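Long-range contact in uncharacterized protein ymzC (Bacillus subtilis, PDB 3KVP), which is of unknown function but is made as a precursor with a signal sequence and belongs to the YmzC-like family of the beta-propeller clan: residues G38-Y43 against L54-D60. Residue numbers count along the deposited sequence, not the author numbering.
Sequences GYIKIY and LKKEYAD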
loop_
_atom_site.group_PDB
_atom_site.type_symbol
_atom_site.label_atom_id
_atom_site.label_comp_id
_atom_site.label_asym_id
_atom_site.label_seq_id
_atom_site.Cartn_x
_atom_site.Cartn_y
_atom_site.Cartn_z
ATOM N N GLY D 38 -2.029 -15.777 -9.155
ATOM C CA GLY D 38 -2.645 -15.088 -10.279
ATOM C C GLY D 38 -3.978 -14.462 -9.917
ATOM O O GLY D 38 -4.643 -13.870 -10.763
ATOM N N TYR D 39 -4.365 -14.577 -8.650
ATOM C CA TYR D 39 -5.705 -14.202 -8.246
ATOM C C TYR D 39 -5.799 -12.840 -7.588
ATOM O O TYR D 39 -5.056 -12.528 -6.650
ATOM C CB TYR D 39 -6.274 -15.248 -7.305
ATOM C CG TYR D 39 -6.356 -16.609 -7.936
ATOM C CD1 TYR D 39 -7.559 -17.086 -8.438
ATOM C CD2 TYR D 39 -5.227 -17.414 -8.045
ATOM C CE1 TYR D 39 -7.640 -18.335 -9.023
ATOM C CE2 TYR D 39 -5.294 -18.665 -8.629
ATOM C CZ TYR D 39 -6.506 -19.122 -9.115
ATOM O OH TYR D 39 -6.587 -20.368 -9.700
ATOM N N ILE D 40 -6.720 -12.032 -8.095
ATOM C CA ILE D 40 -7.129 -10.816 -7.412
ATOM C C ILE D 40 -8.371 -11.146 -6.576
ATOM O O ILE D 40 -9.264 -11.840 -7.055
ATOM C CB ILE D 40 -7.482 -9.695 -8.405
ATOM C CG1 ILE D 40 -6.276 -9.347 -9.270
ATOM C CG2 ILE D 40 -7.976 -8.460 -7.649
ATOM C CD1 ILE D 40 -6.564 -8.293 -10.291
ATOM N N LYS D 41 -8.415 -10.659 -5.337
ATOM C CA LYS D 41 -9.556 -10.861 -4.452
ATOM C C LYS D 41 -9.970 -9.514 -3.892
ATOM O O LYS D 41 -9.128 -8.786 -3.370
ATOM C CB LYS D 41 -9.155 -11.737 -3.280
ATOM C CG LYS D 41 -8.654 -13.113 -3.619
ATOM C CD LYS D 41 -8.045 -13.752 -2.379
ATOM C CE LYS D 41 -7.088 -14.865 -2.747
ATOM N NZ LYS D 41 -6.091 -15.100 -1.663
ATOM N N ILE D 42 -11.251 -9.168 -3.994
ATOM C CA ILE D 42 -11.727 -7.915 -3.398
ATOM C C ILE D 42 -12.574 -8.162 -2.152
ATOM O O ILE D 42 -13.439 -9.053 -2.121
ATOM C CB ILE D 42 -12.459 -6.999 -4.394
ATOM C CG1 ILE D 42 -11.450 -6.287 -5.296
ATOM C CG2 ILE D 42 -13.210 -5.920 -3.659
ATOM C CD1 ILE D 42 -11.007 -7.096 -6.408
ATOM N N TYR D 43 -12.288 -7.380 -1.116
ATOM C CA TYR D 43 -12.901 -7.552 0.183
ATOM C C TYR D 43 -13.573 -6.278 0.625
ATOM O O TYR D 43 -13.296 -5.197 0.083
ATOM C CB TYR D 43 -11.838 -7.871 1.217
ATOM C CG TYR D 43 -11.115 -9.163 1.004
ATOM C CD1 TYR D 43 -9.968 -9.214 0.219
ATOM C CD2 TYR D 43 -11.560 -10.341 1.604
ATOM C CE1 TYR D 43 -9.282 -10.396 0.034
ATOM C CE2 TYR D 43 -10.875 -11.546 1.418
ATOM C CZ TYR D 43 -9.736 -11.557 0.631
ATOM O OH TYR D 43 -9.039 -12.721 0.430
ATOM N N LEU D 54 -15.458 -11.413 1.663
ATOM C CA LEU D 54 -14.888 -11.534 0.342
ATOM C C LEU D 54 -16.013 -11.178 -0.621
ATOM O O LEU D 54 -17.039 -11.843 -0.632
ATOM C CB LEU D 54 -14.396 -12.960 0.100
ATOM C CG LEU D 54 -13.740 -13.233 -1.254
ATOM C CD1 LEU D 54 -12.762 -12.126 -1.593
ATOM C CD2 LEU D 54 -13.052 -14.602 -1.275
ATOM N N LYS D 55 -15.824 -10.132 -1.425
ATOM C CA LYS D 55 -16.863 -9.687 -2.345
ATOM C C LYS D 55 -16.705 -10.223 -3.766
ATOM O O LYS D 55 -17.702 -10.468 -4.442
ATOM C CB LYS D 55 -16.966 -8.151 -2.367
ATOM C CG LYS D 55 -17.689 -7.566 -1.147
ATOM C CD LYS D 55 -17.910 -6.057 -1.270
ATOM C CE LYS D 55 -18.972 -5.711 -2.310
ATOM N NZ LYS D 55 -20.206 -6.529 -2.071
ATOM N N LYS D 56 -15.470 -10.394 -4.234
ATOM C CA LYS D 56 -15.260 -10.831 -5.615
ATOM C C LYS D 56 -13.882 -11.460 -5.839
ATOM O O LYS D 56 -12.902 -11.065 -5.209
ATOM C CB LYS D 56 -15.496 -9.672 -6.589
ATOM C CG LYS D 56 -15.754 -10.107 -8.033
ATOM C CD LYS D 56 -17.239 -10.309 -8.305
ATOM C CE LYS D 56 -17.468 -11.324 -9.417
ATOM N NZ LYS D 56 -17.135 -12.722 -8.986
ATOM N N GLU D 57 -13.825 -12.458 -6.721
ATOM C CA GLU D 57 -12.584 -13.172 -7.016
ATOM C C GLU D 57 -12.399 -13.416 -8.518
ATOM O O GLU D 57 -13.297 -13.931 -9.203
ATOM C CB GLU D 57 -12.494 -14.502 -6.251
ATOM C CG GLU D 57 -11.411 -14.517 -5.155
ATOM C CD GLU D 57 -11.121 -15.912 -4.557
ATOM O OE1 GLU D 57 -12.073 -16.694 -4.291
ATOM O OE2 GLU D 57 -9.921 -16.211 -4.336
ATOM N N TYR D 58 -11.223 -13.029 -9.011
ATOM C CA TYR D 58 -10.857 -13.179 -10.410
ATOM C C TYR D 58 -9.497 -13.842 -10.533
ATOM O O TYR D 58 -8.573 -13.545 -9.772
ATOM C CB TYR D 58 -10.737 -11.817 -11.076
ATOM C CG TYR D 58 -12.022 -11.093 -11.324
ATOM C CD1 TYR D 58 -12.763 -11.347 -12.469
ATOM C CD2 TYR D 58 -12.476 -10.116 -10.448
ATOM C CE1 TYR D 58 -13.947 -10.662 -12.736
ATOM C CE2 TYR D 58 -13.663 -9.414 -10.702
ATOM C CZ TYR D 58 -14.397 -9.702 -11.850
ATOM O OH TYR D 58 -15.574 -9.039 -12.130
ATOM N N ALA D 59 -9.367 -14.729 -11.508
ATOM C CA ALA D 59 -8.049 -15.129 -11.965
ATOM C C ALA D 59 -7.536 -14.041 -12.921
ATOM O O ALA D 59 -8.197 -13.699 -13.896
ATOM C CB ALA D 59 -8.123 -16.480 -12.652
ATOM N N ASP D 60 -6.375 -13.473 -12.622
ATOM C CA ASP D 60 -5.781 -12.438 -13.470
ATOM C C ASP D 60 -5.785 -12.754 -14.979
ATOM O O ASP D 60 -5.893 -11.856 -15.817
ATOM C CB ASP D 60 -4.354 -12.148 -13.010
ATOM C CG ASP D 60 -3.674 -11.092 -13.856
ATOM O OD1 ASP D 60 -4.266 -9.998 -14.037
ATOM O OD2 ASP D 60 -2.544 -11.358 -14.333
#
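The strands of a beta hairpin pair here, residues 39-43 running antiparallel to 54-59 at 160°, with axes 4.6 Å apart at their closest. L54 lies opposite Y43. Its CD1 sits over one face of the Y43 ring, 3.8 Å from the ring centroid, a CH-pi contact. At K55 the ladder is disturbed. K55 N and K56 N both donate to I42 O, at 2.7 Å and 3.2 Å. This is a classic beta bulge: two residues of 54-59 face I42, and the register shifts by one. The K56 carbonyl returns the bond, with I42 N 2.8 Å from K56 O. E57 pairs with K41 at a non-hydrogen-bonded position. Its OE2 comes 3.4 Å from K41 CG, along the lysine's aliphatic part; K41 NZ instead forms a salt bridge with D60 of a third subunit. Y58 and I40 exchange two backbone bonds, I40 N to Y58 O at 2.9 Å and Y58 N to I40 O at 3.0 Å. A59 touches the Y39 ring, CB to CE1 at 4.1 Å, and is the N-cap residue of helix 60-67. There the ladder ends. D60 N, at the helix start, donates to G38 O at 2.6 Å, though that oxygen is less surely placed. L54, E57 and A59 share one sheet face with Y39, K41 and Y43; K56 and Y58 share the other with I40 and I42. Strand 31-36 pairs with the other edge of 39-46, where the F32 and Y43 rings meet nearly parallel. Helix 60-67 follows directly, and its L63 packs against I40 and Y58.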